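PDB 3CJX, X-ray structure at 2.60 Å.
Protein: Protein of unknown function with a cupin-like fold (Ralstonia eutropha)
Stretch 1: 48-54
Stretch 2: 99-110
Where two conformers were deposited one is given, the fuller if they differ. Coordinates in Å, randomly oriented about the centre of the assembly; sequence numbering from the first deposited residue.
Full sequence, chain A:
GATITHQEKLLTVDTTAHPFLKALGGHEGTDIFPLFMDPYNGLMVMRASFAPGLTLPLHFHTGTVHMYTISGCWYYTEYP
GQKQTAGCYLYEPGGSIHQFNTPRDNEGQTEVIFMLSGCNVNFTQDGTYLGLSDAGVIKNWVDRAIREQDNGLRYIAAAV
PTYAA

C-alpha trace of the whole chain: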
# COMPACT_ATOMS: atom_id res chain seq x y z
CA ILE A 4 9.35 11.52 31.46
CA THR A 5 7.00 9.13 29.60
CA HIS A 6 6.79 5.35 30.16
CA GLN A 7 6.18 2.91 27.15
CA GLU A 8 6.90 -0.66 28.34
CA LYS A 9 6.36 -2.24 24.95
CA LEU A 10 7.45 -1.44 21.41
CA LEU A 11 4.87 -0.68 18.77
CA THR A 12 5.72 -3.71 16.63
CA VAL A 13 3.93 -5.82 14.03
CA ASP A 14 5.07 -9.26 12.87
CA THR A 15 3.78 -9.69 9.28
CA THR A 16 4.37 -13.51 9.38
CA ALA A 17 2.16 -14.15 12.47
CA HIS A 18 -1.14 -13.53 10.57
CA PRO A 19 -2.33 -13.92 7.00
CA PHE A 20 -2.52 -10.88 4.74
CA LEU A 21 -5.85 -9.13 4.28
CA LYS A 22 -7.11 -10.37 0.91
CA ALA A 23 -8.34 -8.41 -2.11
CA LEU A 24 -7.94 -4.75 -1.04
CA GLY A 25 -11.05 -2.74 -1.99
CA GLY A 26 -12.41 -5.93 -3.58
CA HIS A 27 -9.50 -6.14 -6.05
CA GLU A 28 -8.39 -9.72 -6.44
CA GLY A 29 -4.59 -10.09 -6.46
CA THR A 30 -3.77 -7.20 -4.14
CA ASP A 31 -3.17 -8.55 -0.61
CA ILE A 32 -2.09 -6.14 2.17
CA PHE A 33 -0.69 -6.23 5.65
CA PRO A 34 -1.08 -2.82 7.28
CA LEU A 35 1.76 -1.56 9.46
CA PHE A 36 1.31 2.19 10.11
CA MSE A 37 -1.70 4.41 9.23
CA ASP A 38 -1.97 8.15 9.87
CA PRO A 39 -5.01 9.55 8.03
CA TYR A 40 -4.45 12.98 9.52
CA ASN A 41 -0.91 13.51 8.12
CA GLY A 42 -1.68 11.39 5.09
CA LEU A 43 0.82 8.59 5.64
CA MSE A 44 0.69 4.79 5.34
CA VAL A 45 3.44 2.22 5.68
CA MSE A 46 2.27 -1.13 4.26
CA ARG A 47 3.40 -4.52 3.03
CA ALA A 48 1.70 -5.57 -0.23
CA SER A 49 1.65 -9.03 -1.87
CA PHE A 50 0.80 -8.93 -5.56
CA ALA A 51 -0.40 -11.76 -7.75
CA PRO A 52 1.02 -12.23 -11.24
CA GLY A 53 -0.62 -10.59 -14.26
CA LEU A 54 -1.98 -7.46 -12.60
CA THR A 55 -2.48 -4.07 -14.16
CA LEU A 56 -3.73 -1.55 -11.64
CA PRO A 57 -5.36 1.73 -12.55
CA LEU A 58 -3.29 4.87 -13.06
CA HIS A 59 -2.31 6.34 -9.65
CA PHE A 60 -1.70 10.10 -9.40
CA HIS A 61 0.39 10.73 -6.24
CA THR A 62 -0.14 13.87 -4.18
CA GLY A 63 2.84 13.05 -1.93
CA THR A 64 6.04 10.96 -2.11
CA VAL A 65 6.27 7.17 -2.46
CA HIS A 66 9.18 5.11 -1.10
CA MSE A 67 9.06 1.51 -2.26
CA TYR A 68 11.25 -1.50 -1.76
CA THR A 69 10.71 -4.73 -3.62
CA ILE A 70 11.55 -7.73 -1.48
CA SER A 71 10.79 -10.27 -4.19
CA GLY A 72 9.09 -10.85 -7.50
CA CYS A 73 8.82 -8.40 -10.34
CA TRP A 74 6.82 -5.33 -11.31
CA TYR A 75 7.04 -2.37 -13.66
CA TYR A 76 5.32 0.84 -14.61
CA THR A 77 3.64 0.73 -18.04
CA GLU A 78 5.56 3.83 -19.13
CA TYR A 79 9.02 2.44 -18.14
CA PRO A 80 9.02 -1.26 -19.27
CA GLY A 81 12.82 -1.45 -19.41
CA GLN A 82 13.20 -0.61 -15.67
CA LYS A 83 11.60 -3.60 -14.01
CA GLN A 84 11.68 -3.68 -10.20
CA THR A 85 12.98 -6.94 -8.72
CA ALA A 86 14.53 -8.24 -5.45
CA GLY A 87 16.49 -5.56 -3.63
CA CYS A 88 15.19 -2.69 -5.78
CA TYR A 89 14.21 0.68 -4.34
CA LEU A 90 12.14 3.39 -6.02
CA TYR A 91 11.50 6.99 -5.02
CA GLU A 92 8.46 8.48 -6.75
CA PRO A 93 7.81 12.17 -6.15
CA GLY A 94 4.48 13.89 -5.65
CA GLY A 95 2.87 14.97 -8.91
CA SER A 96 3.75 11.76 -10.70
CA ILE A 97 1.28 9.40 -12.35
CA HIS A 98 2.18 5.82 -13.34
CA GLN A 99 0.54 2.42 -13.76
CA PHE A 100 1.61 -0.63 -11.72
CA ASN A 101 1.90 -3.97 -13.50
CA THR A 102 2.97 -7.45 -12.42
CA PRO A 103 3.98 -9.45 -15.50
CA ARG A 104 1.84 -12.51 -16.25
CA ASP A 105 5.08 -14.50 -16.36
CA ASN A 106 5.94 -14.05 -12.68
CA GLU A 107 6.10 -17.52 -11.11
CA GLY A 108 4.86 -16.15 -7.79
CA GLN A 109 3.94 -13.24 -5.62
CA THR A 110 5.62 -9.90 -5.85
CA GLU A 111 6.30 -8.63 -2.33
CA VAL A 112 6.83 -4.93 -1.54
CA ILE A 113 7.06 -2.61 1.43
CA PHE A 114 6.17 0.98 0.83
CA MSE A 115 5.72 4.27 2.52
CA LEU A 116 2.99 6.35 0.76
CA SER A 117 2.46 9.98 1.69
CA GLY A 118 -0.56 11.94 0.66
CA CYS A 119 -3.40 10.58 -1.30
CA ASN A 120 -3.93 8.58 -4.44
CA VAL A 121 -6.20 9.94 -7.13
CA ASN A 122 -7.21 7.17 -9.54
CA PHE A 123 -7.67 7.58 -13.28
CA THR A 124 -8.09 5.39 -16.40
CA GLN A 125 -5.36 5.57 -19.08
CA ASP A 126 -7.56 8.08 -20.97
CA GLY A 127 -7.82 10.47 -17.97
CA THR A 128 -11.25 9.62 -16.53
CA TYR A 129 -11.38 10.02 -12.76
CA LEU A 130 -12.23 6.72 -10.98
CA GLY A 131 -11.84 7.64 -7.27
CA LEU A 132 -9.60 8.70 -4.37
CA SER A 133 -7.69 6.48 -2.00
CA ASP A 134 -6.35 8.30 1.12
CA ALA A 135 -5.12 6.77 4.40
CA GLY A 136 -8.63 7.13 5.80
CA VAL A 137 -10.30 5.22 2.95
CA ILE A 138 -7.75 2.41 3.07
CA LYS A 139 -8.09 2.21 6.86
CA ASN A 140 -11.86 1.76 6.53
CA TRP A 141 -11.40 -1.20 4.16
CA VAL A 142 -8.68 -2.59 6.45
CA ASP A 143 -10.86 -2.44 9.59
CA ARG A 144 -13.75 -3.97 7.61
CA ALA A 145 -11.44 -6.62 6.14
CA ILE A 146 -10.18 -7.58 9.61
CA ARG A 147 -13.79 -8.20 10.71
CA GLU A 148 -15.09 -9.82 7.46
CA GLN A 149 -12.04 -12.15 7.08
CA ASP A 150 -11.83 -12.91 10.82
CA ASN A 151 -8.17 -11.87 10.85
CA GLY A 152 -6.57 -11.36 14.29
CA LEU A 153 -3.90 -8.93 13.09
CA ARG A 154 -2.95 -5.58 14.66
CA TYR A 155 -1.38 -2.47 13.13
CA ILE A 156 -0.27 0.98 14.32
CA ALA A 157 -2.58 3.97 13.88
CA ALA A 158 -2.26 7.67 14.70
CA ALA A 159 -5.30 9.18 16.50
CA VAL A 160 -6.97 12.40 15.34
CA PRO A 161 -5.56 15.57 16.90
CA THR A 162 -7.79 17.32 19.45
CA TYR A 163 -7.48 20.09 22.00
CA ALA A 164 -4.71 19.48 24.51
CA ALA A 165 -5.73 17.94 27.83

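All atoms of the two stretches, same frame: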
# COMPACT_ATOMS: atom_id res chain seq x y z
N ALA A 48 2.66 -5.09 0.78
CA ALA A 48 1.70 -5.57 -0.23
C ALA A 48 2.23 -6.88 -0.83
O ALA A 48 3.44 -7.09 -0.91
CB ALA A 48 1.47 -4.53 -1.31
N SER A 49 1.31 -7.76 -1.22
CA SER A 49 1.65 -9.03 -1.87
C SER A 49 0.81 -9.11 -3.14
O SER A 49 -0.41 -9.26 -3.09
CB SER A 49 1.37 -10.21 -0.95
OG SER A 49 1.84 -11.42 -1.53
N PHE A 50 1.47 -8.97 -4.28
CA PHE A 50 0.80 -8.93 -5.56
C PHE A 50 0.87 -10.22 -6.37
O PHE A 50 1.93 -10.83 -6.50
CB PHE A 50 1.39 -7.83 -6.40
CG PHE A 50 1.23 -6.47 -5.82
CD1 PHE A 50 0.06 -5.76 -6.01
CD2 PHE A 50 2.26 -5.88 -5.13
CE1 PHE A 50 -0.08 -4.50 -5.51
CE2 PHE A 50 2.13 -4.61 -4.61
CZ PHE A 50 0.95 -3.92 -4.80
N ALA A 51 -0.28 -10.59 -6.93
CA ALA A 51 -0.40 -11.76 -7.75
C ALA A 51 0.14 -11.44 -9.13
O ALA A 51 0.20 -10.26 -9.51
CB ALA A 51 -1.88 -12.15 -7.85
N PRO A 52 0.56 -12.46 -9.88
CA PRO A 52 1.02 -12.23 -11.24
C PRO A 52 -0.08 -11.75 -12.18
O PRO A 52 -1.25 -12.00 -11.93
CB PRO A 52 1.46 -13.62 -11.71
CG PRO A 52 1.65 -14.43 -10.48
CD PRO A 52 0.67 -13.88 -9.50
N GLY A 53 0.30 -11.05 -13.24
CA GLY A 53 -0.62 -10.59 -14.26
C GLY A 53 -1.52 -9.41 -13.92
O GLY A 53 -2.56 -9.23 -14.55
N LEU A 54 -1.13 -8.60 -12.96
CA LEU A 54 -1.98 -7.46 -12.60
C LEU A 54 -1.59 -6.19 -13.31
O LEU A 54 -0.43 -5.95 -13.61
CB LEU A 54 -1.95 -7.18 -11.11
CG LEU A 54 -2.48 -8.27 -10.19
CD1 LEU A 54 -2.52 -7.70 -8.78
CD2 LEU A 54 -3.86 -8.80 -10.63
N GLN A 99 1.40 3.59 -13.82
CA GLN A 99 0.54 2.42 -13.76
C GLN A 99 1.31 1.14 -13.42
O GLN A 99 2.12 0.66 -14.21
CB GLN A 99 -0.18 2.25 -15.09
CG GLN A 99 -1.02 1.00 -15.15
CD GLN A 99 -1.87 0.93 -16.38
OE1 GLN A 99 -1.40 1.13 -17.50
NE2 GLN A 99 -3.14 0.61 -16.17
N PHE A 100 0.98 0.57 -12.26
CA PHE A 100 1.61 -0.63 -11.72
C PHE A 100 1.19 -1.87 -12.51
O PHE A 100 0.01 -2.03 -12.84
CB PHE A 100 1.19 -0.77 -10.24
CG PHE A 100 1.87 -1.88 -9.49
CD1 PHE A 100 1.31 -3.15 -9.44
CD2 PHE A 100 3.04 -1.64 -8.78
CE1 PHE A 100 1.92 -4.17 -8.74
CE2 PHE A 100 3.66 -2.65 -8.08
CZ PHE A 100 3.11 -3.92 -8.04
N ASN A 101 2.15 -2.72 -12.82
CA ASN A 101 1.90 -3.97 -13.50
C ASN A 101 2.76 -5.07 -12.90
O ASN A 101 3.92 -4.82 -12.56
CB ASN A 101 2.32 -3.91 -14.98
CG ASN A 101 1.51 -2.92 -15.80
OD1 ASN A 101 0.44 -3.24 -16.32
ND2 ASN A 101 2.08 -1.74 -16.01
N THR A 102 2.18 -6.27 -12.75
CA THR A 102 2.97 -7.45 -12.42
C THR A 102 2.87 -8.27 -13.69
O THR A 102 1.77 -8.59 -14.12
CB THR A 102 2.48 -8.29 -11.22
OG1 THR A 102 1.08 -8.55 -11.33
CG2 THR A 102 2.80 -7.60 -9.91
N PRO A 103 4.02 -8.60 -14.30
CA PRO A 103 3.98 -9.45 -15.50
C PRO A 103 3.23 -10.75 -15.29
O PRO A 103 3.34 -11.35 -14.22
CB PRO A 103 5.45 -9.78 -15.75
CG PRO A 103 6.22 -8.70 -15.07
CD PRO A 103 5.40 -8.22 -13.92
N ARG A 104 2.52 -11.21 -16.32
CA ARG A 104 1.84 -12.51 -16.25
C ARG A 104 2.84 -13.66 -16.02
O ARG A 104 2.48 -14.69 -15.45
CB ARG A 104 1.08 -12.82 -17.53
CG ARG A 104 0.15 -14.01 -17.36
CD ARG A 104 -0.80 -14.24 -18.53
NE ARG A 104 -0.15 -14.65 -19.77
CZ ARG A 104 -0.80 -14.91 -20.90
NH1 ARG A 104 -2.12 -14.79 -20.98
NH2 ARG A 104 -0.12 -15.28 -21.98
N ASP A 105 4.09 -13.45 -16.43
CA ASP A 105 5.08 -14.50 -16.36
C ASP A 105 5.75 -14.65 -15.01
O ASP A 105 6.65 -15.47 -14.89
CB ASP A 105 6.17 -14.27 -17.40
CG ASP A 105 5.66 -13.57 -18.63
OD1 ASP A 105 5.07 -14.25 -19.51
OD2 ASP A 105 5.88 -12.34 -18.72
N ASN A 106 5.36 -13.87 -14.01
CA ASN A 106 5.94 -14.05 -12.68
C ASN A 106 5.54 -15.44 -12.19
O ASN A 106 4.37 -15.82 -12.35
CB ASN A 106 5.41 -13.01 -11.68
CG ASN A 106 5.89 -11.61 -11.96
OD1 ASN A 106 6.61 -11.36 -12.92
ND2 ASN A 106 5.48 -10.67 -11.12
N GLU A 107 6.47 -16.20 -11.61
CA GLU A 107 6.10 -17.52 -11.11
C GLU A 107 5.36 -17.41 -9.78
O GLU A 107 4.59 -18.30 -9.43
CB GLU A 107 7.34 -18.43 -11.00
CG GLU A 107 7.03 -19.95 -10.99
CD GLU A 107 6.51 -20.49 -12.32
OE1 GLU A 107 6.26 -19.70 -13.26
OE2 GLU A 107 6.36 -21.72 -12.42
N GLY A 108 5.56 -16.32 -9.05
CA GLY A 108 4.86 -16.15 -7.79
C GLY A 108 4.47 -14.73 -7.43
O GLY A 108 4.26 -13.86 -8.28
N GLN A 109 4.37 -14.51 -6.13
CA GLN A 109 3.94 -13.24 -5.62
C GLN A 109 5.06 -12.26 -5.69
O GLN A 109 6.23 -12.63 -5.59
CB GLN A 109 3.50 -13.37 -4.16
CG GLN A 109 2.29 -14.27 -3.94
CD GLN A 109 1.05 -13.69 -4.52
OE1 GLN A 109 0.50 -14.21 -5.47
NE2 GLN A 109 0.62 -12.56 -3.97
N THR A 110 4.70 -11.00 -5.86
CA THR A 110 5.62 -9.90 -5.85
C THR A 110 5.36 -9.23 -4.51
O THR A 110 4.24 -8.81 -4.23
CB THR A 110 5.36 -8.96 -7.04
OG1 THR A 110 5.70 -9.64 -8.26
CG2 THR A 110 6.19 -7.70 -6.93
O HOH W 1 -2.41 -11.41 -4.27
O HOH W 2 3.67 -11.15 -8.78

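A short antiparallel contact often depends on side chains where the regular ladder gives out, and this pair of stretches from a cupin-like protein illustrates the principle. The strand ending at Phe-50 meets Thr-110 in an antiparallel, hydrogen-bonded pair: Phe-50 N donates to Thr-110 O and Thr-110 N to Phe-50 O, both at 2.8 Å and both nearly straight. Beyond this bridge the chains remain close without forming another. Farther along, Thr-102 N donates to Leu-54 O at 2.8 Å, while the type I turn from Pro-103 to Asn-106 brings Arg-104 CA to 3.7 Å from Gly-53 CA. There Gly-53 N makes a weak hydrogen bond to Pro-103 O (3.2 Å), and the positive phi of Gly-53 is one that glycine readily adopts.

Where no further beta bridge forms, the side chain of Thr-102 adds to the backbone bonds. It points toward the first stretch, and its hydroxyl serves the backbone twice: OG1 donates to Ala-51 O at 2.6 Å and accepts from Leu-54 N at 2.7 Å. One side chain thus ties down both sides of the Pro-52–Gly-53 segment. Pro-52 itself packs against the second stretch, its CG lying 3.5 Å from Gly-108 O.

Phe-50 and Thr-110 direct their side chains to the same face of the sheet, with their CB atoms 4.2 Å apart. Phe-100 CZ lies over one face of the Phe-50 ring, 3.6 Å from Phe-50 CD2; the ring planes meet obliquely at 38°, so the pair packs closely without stacking. Gln-109 starts sideways, but its end reaches back, and NE2 donates to Ser-49 OG at 3.0 Å in an almost linear bond. Water 2 completes the polar network, its O donating to Phe-50 O (2.9 Å) and Gly-108 O (2.8 Å) and so linking the two backbones beside the bridge.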